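Local coordinates for beta-1,4-galactanase (Thielavia heterothallica, PDB 1HJS), which hydrolyses the beta-1,4-galactosidic linkages of type I arabinogalactans as a family 53 glycoside hydrolase of clan GH-A, at residues W107-Y112 with A154-S159; G163-S168 with L203-M208. All blocks are in the same frame, centred on the assembly; numbering follows the deposited sequence.

In the fold
Contact 1 lies in the outer helical layer of the eight-stranded beta/alpha barrel, and contact 2 where that layer meets the loop into strand 208-212; both are on the same side of the barrel's centre, with their own centres 11 Å apart. Helix 150-165 is common to them: contact 1 packs its middle against helix 102-122, and contact 2 starts from its C-terminal end. Along the chain they follow one another, contact 1 closing before contact 2 opens. Two side-chain hydrogen bonds tie them together, Tyr110 to Asp166 and His158 to Asp205. Helix 150-165 is thereby joined both to helix 102-122 and to the loop entering strand 208-212, away from Glu135 and Glu245.

Contact 1. Residues W107-Y112 with A154-S159; sequences WKLYNY and ARLLHS. With NAG (2-acetamido-2-deoxy-beta-D-glucopyranose), chain E; SO4 (sulfate ion), chain F.
Leu156 begins the contact on helix 150-165, meeting Leu109 of helix 102-122 one residue after Arg155, which is salt-bridged to Asp103 of the same partner helix. The CD2 methyl of Leu109 lies 3.9 Å from CB of Leu156 and 3.3 Å from the carbonyl oxygen O of Leu156, so one branch covers both side chain and backbone. Leu109 reaches there because its CG is anti to the backbone N (chi1 -178°), and its CB already points at the partner helix.

Ser159, a turn further on, brings the nearest pair of CA atoms, 5.1 Å between CA of Ser159 and CA of Tyr110. The small side chain permits this, with CB of Ser159 4.2 Å from CB of Tyr110. The carbonyl oxygen O of Ser159 sits at the edge of the Tyr110 ring, near its plane and 3.4 Å from CD2 of Tyr110. The phenol oxygen of that ring is hydrogen-bonded to Asp166, beyond the end of helix 150-165, which fixes the far end of the ring.

Helix 102-122 also carries the N-linked glycan: ND2 of Asn111 is bonded covalently to C1 of the N-acetylglucosamine, whose N2 lies over one face of the Trp107 indole, 3.2 Å from CE3 of Trp107. Lys108 NZ donates a 2.7 Å hydrogen bond to O2 of a sulfate ion, probably from the crystallisation liquor, which is also hydrogen-bonded to Trp98 NE1 and Asn51 ND2.

Leu156 and Ser159 both touch Ser106 as well. The contact thus packs together two neighbouring helices of the barrel's outer layer, which follow strands 75-80 and 129-132.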
loop_
_atom_site.group_PDB
_atom_site.type_symbol
_atom_site.label_atom_id
_atom_site.label_comp_id
_atom_site.label_asym_id
_atom_site.label_seq_id
_atom_site.Cartn_x
_atom_site.Cartn_y
_atom_site.Cartn_z
ATOM N N TRP A 107 3.264 11.727 -21.202
ATOM C CA TRP A 107 4.691 11.642 -21.443
ATOM C C TRP A 107 5.473 11.955 -20.172
ATOM O O TRP A 107 6.484 11.313 -19.883
ATOM C CB TRP A 107 5.087 12.599 -22.562
ATOM C CG TRP A 107 6.323 12.164 -23.270
ATOM C CD1 TRP A 107 6.917 10.930 -23.203
ATOM C CD2 TRP A 107 7.102 12.936 -24.185
ATOM N NE1 TRP A 107 8.018 10.890 -24.023
ATOM C CE2 TRP A 107 8.156 12.108 -24.640
ATOM C CE3 TRP A 107 7.014 14.248 -24.670
ATOM C CZ2 TRP A 107 9.114 12.549 -25.556
ATOM C CZ3 TRP A 107 7.970 14.687 -25.585
ATOM C CH2 TRP A 107 9.006 13.837 -26.017
ATOM N N LYS A 108 4.997 12.942 -19.417
ATOM C CA LYS A 108 5.641 13.335 -18.167
ATOM C C LYS A 108 5.615 12.146 -17.212
ATOM O O LYS A 108 6.610 11.834 -16.562
ATOM C CB LYS A 108 4.878 14.491 -17.517
ATOM C CG LYS A 108 5.725 15.514 -16.771
ATOM C CD LYS A 108 6.961 14.939 -16.098
ATOM C CE LYS A 108 7.752 16.050 -15.424
ATOM N NZ LYS A 108 9.162 15.671 -15.129
ATOM N N LEU A 109 4.455 11.502 -17.125
ATOM C CA LEU A 109 4.266 10.360 -16.241
ATOM C C LEU A 109 5.205 9.221 -16.618
ATOM O O LEU A 109 5.786 8.564 -15.754
ATOM C CB LEU A 109 2.811 9.892 -16.302
ATOM C CG LEU A 109 2.441 8.726 -15.384
ATOM C CD1 LEU A 109 2.819 9.058 -13.944
ATOM C CD2 LEU A 109 0.955 8.448 -15.499
ATOM N N TYR A 110 5.346 8.990 -17.918
ATOM C CA TYR A 110 6.233 7.943 -18.404
ATOM C C TYR A 110 7.676 8.285 -18.042
ATOM O O TYR A 110 8.395 7.450 -17.493
ATOM C CB TYR A 110 6.075 7.791 -19.918
ATOM C CG TYR A 110 7.116 6.903 -20.563
ATOM C CD1 TYR A 110 8.314 7.439 -21.035
ATOM C CD2 TYR A 110 6.903 5.532 -20.706
ATOM C CE1 TYR A 110 9.279 6.631 -21.642
ATOM C CE2 TYR A 110 7.862 4.712 -21.311
ATOM C CZ TYR A 110 9.046 5.275 -21.776
ATOM O OH TYR A 110 9.999 4.483 -22.382
ATOM N N ASN A 111 8.086 9.518 -18.335
ATOM C CA ASN A 111 9.439 9.981 -18.035
ATOM C C ASN A 111 9.755 9.862 -16.552
ATOM O O ASN A 111 10.819 9.368 -16.172
ATOM C CB ASN A 111 9.622 11.447 -18.435
ATOM C CG ASN A 111 9.624 11.655 -19.932
ATOM O OD1 ASN A 111 9.653 10.697 -20.707
ATOM N ND2 ASN A 111 9.593 12.920 -20.333
ATOM N N TYR A 112 8.834 10.342 -15.720
ATOM C CA TYR A 112 9.015 10.297 -14.271
ATOM C C TYR A 112 9.179 8.875 -13.757
ATOM O O TYR A 112 10.082 8.586 -12.972
ATOM C CB TYR A 112 7.820 10.943 -13.562
ATOM C CG TYR A 112 7.775 10.645 -12.073
ATOM C CD1 TYR A 112 8.560 11.362 -11.170
ATOM C CD2 TYR A 112 6.977 9.613 -11.576
ATOM C CE1 TYR A 112 8.553 11.055 -9.799
ATOM C CE2 TYR A 112 6.963 9.298 -10.213
ATOM C CZ TYR A 112 7.752 10.021 -9.333
ATOM O OH TYR A 112 7.734 9.707 -7.987
ATOM N N ALA A 154 -6.897 5.236 -18.540
ATOM C CA ALA A 154 -6.288 4.076 -19.181
ATOM C C ALA A 154 -4.974 4.472 -19.851
ATOM O O ALA A 154 -3.979 3.757 -19.760
ATOM C CB ALA A 154 -7.246 3.477 -20.213
ATOM N N ARG A 155 -4.981 5.621 -20.520
ATOM C CA ARG A 155 -3.796 6.107 -21.210
ATOM C C ARG A 155 -2.664 6.410 -20.232
ATOM O O ARG A 155 -1.505 6.055 -20.469
ATOM C CB ARG A 155 -4.147 7.360 -22.008
ATOM C CG ARG A 155 -2.966 8.016 -22.683
ATOM C CD ARG A 155 -3.130 8.016 -24.193
ATOM N NE ARG A 155 -2.702 9.290 -24.762
ATOM C CZ ARG A 155 -3.529 10.231 -25.206
ATOM N NH1 ARG A 155 -4.845 10.050 -25.159
ATOM N NH2 ARG A 155 -3.037 11.363 -25.683
ATOM N N LEU A 156 -3.002 7.074 -19.134
ATOM C CA LEU A 156 -2.007 7.413 -18.128
ATOM C C LEU A 156 -1.403 6.150 -17.513
ATOM O O LEU A 156 -0.179 6.034 -17.395
ATOM C CB LEU A 156 -2.639 8.288 -17.036
ATOM C CG LEU A 156 -3.018 9.713 -17.458
ATOM C CD1 LEU A 156 -3.854 10.370 -16.365
ATOM C CD2 LEU A 156 -1.754 10.526 -17.725
ATOM N N LEU A 157 -2.254 5.202 -17.129
ATOM C CA LEU A 157 -1.770 3.964 -16.525
ATOM C C LEU A 157 -0.908 3.166 -17.506
ATOM O O LEU A 157 0.073 2.527 -17.106
ATOM C CB LEU A 157 -2.948 3.120 -16.021
ATOM C CG LEU A 157 -3.720 3.764 -14.861
ATOM C CD1 LEU A 157 -4.894 2.887 -14.466
ATOM C CD2 LEU A 157 -2.787 3.969 -13.672
ATOM N N HIS A 158 -1.260 3.215 -18.789
ATOM C CA HIS A 158 -0.481 2.510 -19.810
ATOM C C HIS A 158 0.922 3.111 -19.858
ATOM O O HIS A 158 1.919 2.389 -19.940
ATOM C CB HIS A 158 -1.151 2.644 -21.183
ATOM C CG HIS A 158 -0.404 1.967 -22.293
ATOM N ND1 HIS A 158 -0.342 0.596 -22.425
ATOM C CD2 HIS A 158 0.315 2.477 -23.321
ATOM C CE1 HIS A 158 0.381 0.290 -23.489
ATOM N NE2 HIS A 158 0.791 1.412 -24.050
ATOM N N SER A 159 0.995 4.439 -19.802
ATOM C CA SER A 159 2.273 5.139 -19.833
ATOM C C SER A 159 3.112 4.819 -18.603
ATOM O O SER A 159 4.318 4.597 -18.713
ATOM C CB SER A 159 2.051 6.648 -19.922
ATOM O OG SER A 159 1.453 6.997 -21.160
HETATM C C1 NAG E . 10.057 13.295 -21.654
HETATM C C2 NAG E . 9.705 14.763 -21.909
HETATM C C3 NAG E . 10.230 15.206 -23.280
HETATM C C4 NAG E . 11.718 14.874 -23.427
HETATM C C5 NAG E . 11.963 13.399 -23.096
HETATM C C6 NAG E . 13.436 13.044 -23.118
HETATM C C7 NAG E . 7.713 15.742 -20.965
HETATM C C8 NAG E . 6.267 16.151 -21.205
HETATM N N2 NAG E . 8.265 14.925 -21.858
HETATM O O3 NAG E . 10.042 16.604 -23.433
HETATM O O4 NAG E . 12.136 15.141 -24.758
HETATM O O5 NAG E . 11.472 13.095 -21.772
HETATM O O6 NAG E . 13.619 11.644 -23.252
HETATM O O7 NAG E . 8.319 16.168 -19.980
HETATM S S SO4 F . 9.785 16.141 -11.700
HETATM O O1 SO4 F . 9.340 14.608 -11.986
HETATM O O2 SO4 F . 10.347 16.611 -12.952
HETATM O O3 SO4 F . 8.753 16.841 -11.309
HETATM O O4 SO4 F . 10.845 15.993 -10.735
#

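Contact 2. Residues G163-S168 with L203-M208; sequences GIKDSS and LSDFDM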
loop_
_atom_site.group_PDB
_atom_site.type_symbol
_atom_site.label_atom_id
_atom_site.label_comp_id
_atom_site.label_asym_id
_atom_site.label_seq_id
_atom_site.Cartn_x
_atom_site.Cartn_y
_atom_site.Cartn_z
ATOM N N GLY A 163 6.642 2.807 -18.330
ATOM C CA GLY A 163 7.780 3.544 -17.811
ATOM C C GLY A 163 8.582 2.533 -17.005
ATOM O O GLY A 163 9.808 2.607 -16.921
ATOM N N ILE A 164 7.875 1.574 -16.414
ATOM C CA ILE A 164 8.506 0.516 -15.628
ATOM C C ILE A 164 9.111 -0.523 -16.571
ATOM O O ILE A 164 10.279 -0.898 -16.437
ATOM C CB ILE A 164 7.482 -0.209 -14.721
ATOM C CG1 ILE A 164 6.918 0.763 -13.680
ATOM C CG2 ILE A 164 8.141 -1.399 -14.033
ATOM C CD1 ILE A 164 7.966 1.338 -12.758
ATOM N N LYS A 165 8.301 -0.982 -17.522
ATOM C CA LYS A 165 8.731 -1.988 -18.487
ATOM C C LYS A 165 9.939 -1.573 -19.332
ATOM O O LYS A 165 10.748 -2.421 -19.718
ATOM C CB LYS A 165 7.560 -2.364 -19.399
ATOM C CG LYS A 165 6.428 -3.092 -18.668
ATOM C CD LYS A 165 5.212 -3.284 -19.566
ATOM C CE LYS A 165 4.057 -3.924 -18.814
ATOM N NZ LYS A 165 4.347 -5.333 -18.402
ATOM N N ASP A 166 10.066 -0.281 -19.624
ATOM C CA ASP A 166 11.195 0.199 -20.423
ATOM C C ASP A 166 12.409 0.566 -19.575
ATOM O O ASP A 166 13.442 0.967 -20.110
ATOM C CB ASP A 166 10.800 1.425 -21.255
ATOM C CG ASP A 166 9.821 1.093 -22.370
ATOM O OD1 ASP A 166 9.696 -0.094 -22.733
ATOM O OD2 ASP A 166 9.183 2.027 -22.897
ATOM N N SER A 167 12.289 0.425 -18.258
ATOM C CA SER A 167 13.385 0.771 -17.355
ATOM C C SER A 167 14.455 -0.308 -17.292
ATOM O O SER A 167 14.289 -1.402 -17.838
ATOM C CB SER A 167 12.857 1.021 -15.942
ATOM O OG SER A 167 12.529 -0.202 -15.310
ATOM N N SER A 168 15.546 0.009 -16.600
ATOM C CA SER A 168 16.665 -0.912 -16.448
ATOM C C SER A 168 16.519 -1.832 -15.239
ATOM O O SER A 168 17.422 -2.612 -14.944
ATOM C CB SER A 168 17.969 -0.127 -16.323
ATOM O OG SER A 168 17.927 0.711 -15.178
ATOM N N LEU A 203 -4.777 -5.883 -20.133
ATOM C CA LEU A 203 -4.649 -6.721 -18.950
ATOM C C LEU A 203 -3.199 -7.143 -18.765
ATOM O O LEU A 203 -2.728 -7.293 -17.639
ATOM C CB LEU A 203 -5.522 -7.974 -19.068
ATOM C CG LEU A 203 -6.857 -7.969 -18.322
ATOM C CD1 LEU A 203 -7.490 -9.343 -18.427
ATOM C CD2 LEU A 203 -6.643 -7.600 -16.859
ATOM N N SER A 204 -2.497 -7.330 -19.878
ATOM C CA SER A 204 -1.099 -7.740 -19.841
ATOM C C SER A 204 -0.159 -6.634 -19.367
ATOM O O SER A 204 1.015 -6.895 -19.103
ATOM C CB SER A 204 -0.653 -8.224 -21.223
ATOM O OG SER A 204 -0.686 -7.171 -22.171
ATOM N N ASP A 205 -0.664 -5.406 -19.257
ATOM C CA ASP A 205 0.175 -4.292 -18.823
ATOM C C ASP A 205 0.461 -4.282 -17.323
ATOM O O ASP A 205 1.400 -3.631 -16.881
ATOM C CB ASP A 205 -0.432 -2.945 -19.233
ATOM C CG ASP A 205 -0.337 -2.684 -20.733
ATOM O OD1 ASP A 205 0.660 -3.106 -21.361
ATOM O OD2 ASP A 205 -1.253 -2.035 -21.285
ATOM N N PHE A 206 -0.354 -4.975 -16.535
ATOM C CA PHE A 206 -0.104 -5.029 -15.098
ATOM C C PHE A 206 -0.250 -6.451 -14.577
ATOM O O PHE A 206 -0.809 -7.316 -15.255
ATOM C CB PHE A 206 -0.996 -4.041 -14.323
ATOM C CG PHE A 206 -2.460 -4.357 -14.361
ATOM C CD1 PHE A 206 -3.197 -4.178 -15.525
ATOM C CD2 PHE A 206 -3.113 -4.805 -13.215
ATOM C CE1 PHE A 206 -4.564 -4.438 -15.550
ATOM C CE2 PHE A 206 -4.480 -5.069 -13.225
ATOM C CZ PHE A 206 -5.210 -4.884 -14.396
ATOM N N ASP A 207 0.249 -6.690 -13.368
ATOM C CA ASP A 207 0.250 -8.033 -12.805
ATOM C C ASP A 207 -0.554 -8.258 -11.534
ATOM O O ASP A 207 -0.950 -9.388 -11.239
ATOM C CB ASP A 207 1.700 -8.433 -12.536
ATOM C CG ASP A 207 2.614 -8.096 -13.696
ATOM O OD1 ASP A 207 2.435 -8.698 -14.770
ATOM O OD2 ASP A 207 3.502 -7.226 -13.541
ATOM N N MET A 208 -0.796 -7.194 -10.784
ATOM C CA MET A 208 -1.498 -7.333 -9.520
ATOM C C MET A 208 -2.589 -6.307 -9.278
ATOM O O MET A 208 -2.552 -5.194 -9.802
ATOM C CB MET A 208 -0.501 -7.218 -8.365
ATOM C CG MET A 208 0.732 -8.074 -8.469
ATOM S SD MET A 208 1.825 -7.737 -7.050
ATOM C CE MET A 208 1.085 -8.798 -5.807
HETATM O O HOH W 1 2.617 -6.770 -16.822
HETATM O O HOH W 2 3.606 -6.609 -21.062
#
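Lys165 alone reaches from the end of helix 150-165 to residues 203-208, and its aliphatic part makes the direct contact. CE of Lys165 rests 3.3 Å from O of Asp205. The chain runs extended, and the bend at chi4 (-67°) leaves NZ of Lys165 3.7 Å from both O of Asp205 and O of Ser204, too far for a direct hydrogen bond.

Here water carries the hydrogen bonding. One molecule accepts from NZ of Lys165 at 2.7 Å and donates to O of Ser204 and OD1 of Asp207, each at 2.8 Å. A second accepts from NZ of Lys165 at 3.0 Å and makes a longer bond, 3.3 Å, to O of Ser204. Within 163-168, Ile164 O accepts from both N and OG of Ser167, the hydroxyl on a lone pair in the carbonyl plane, which secures the turn after the helix.

The electrostatics are indirect: NZ of Lys165 lies 5.2 Å from OD1 of Asp205 and 5.3 Å from OD2 of Asp207. Both carboxylates are held elsewhere, Asp205 by the Glu202 backbone N, His158 and Trp162, and Asp207 by the Ile175 backbone N.

Replacing Lys165 with an alanine would probably leave both waters without their ammonium donor and the aspartates without the nearby positive charge. The chemistry implies a water-borne bridge, the lysine's charge probably acting on the carboxylates at a distance.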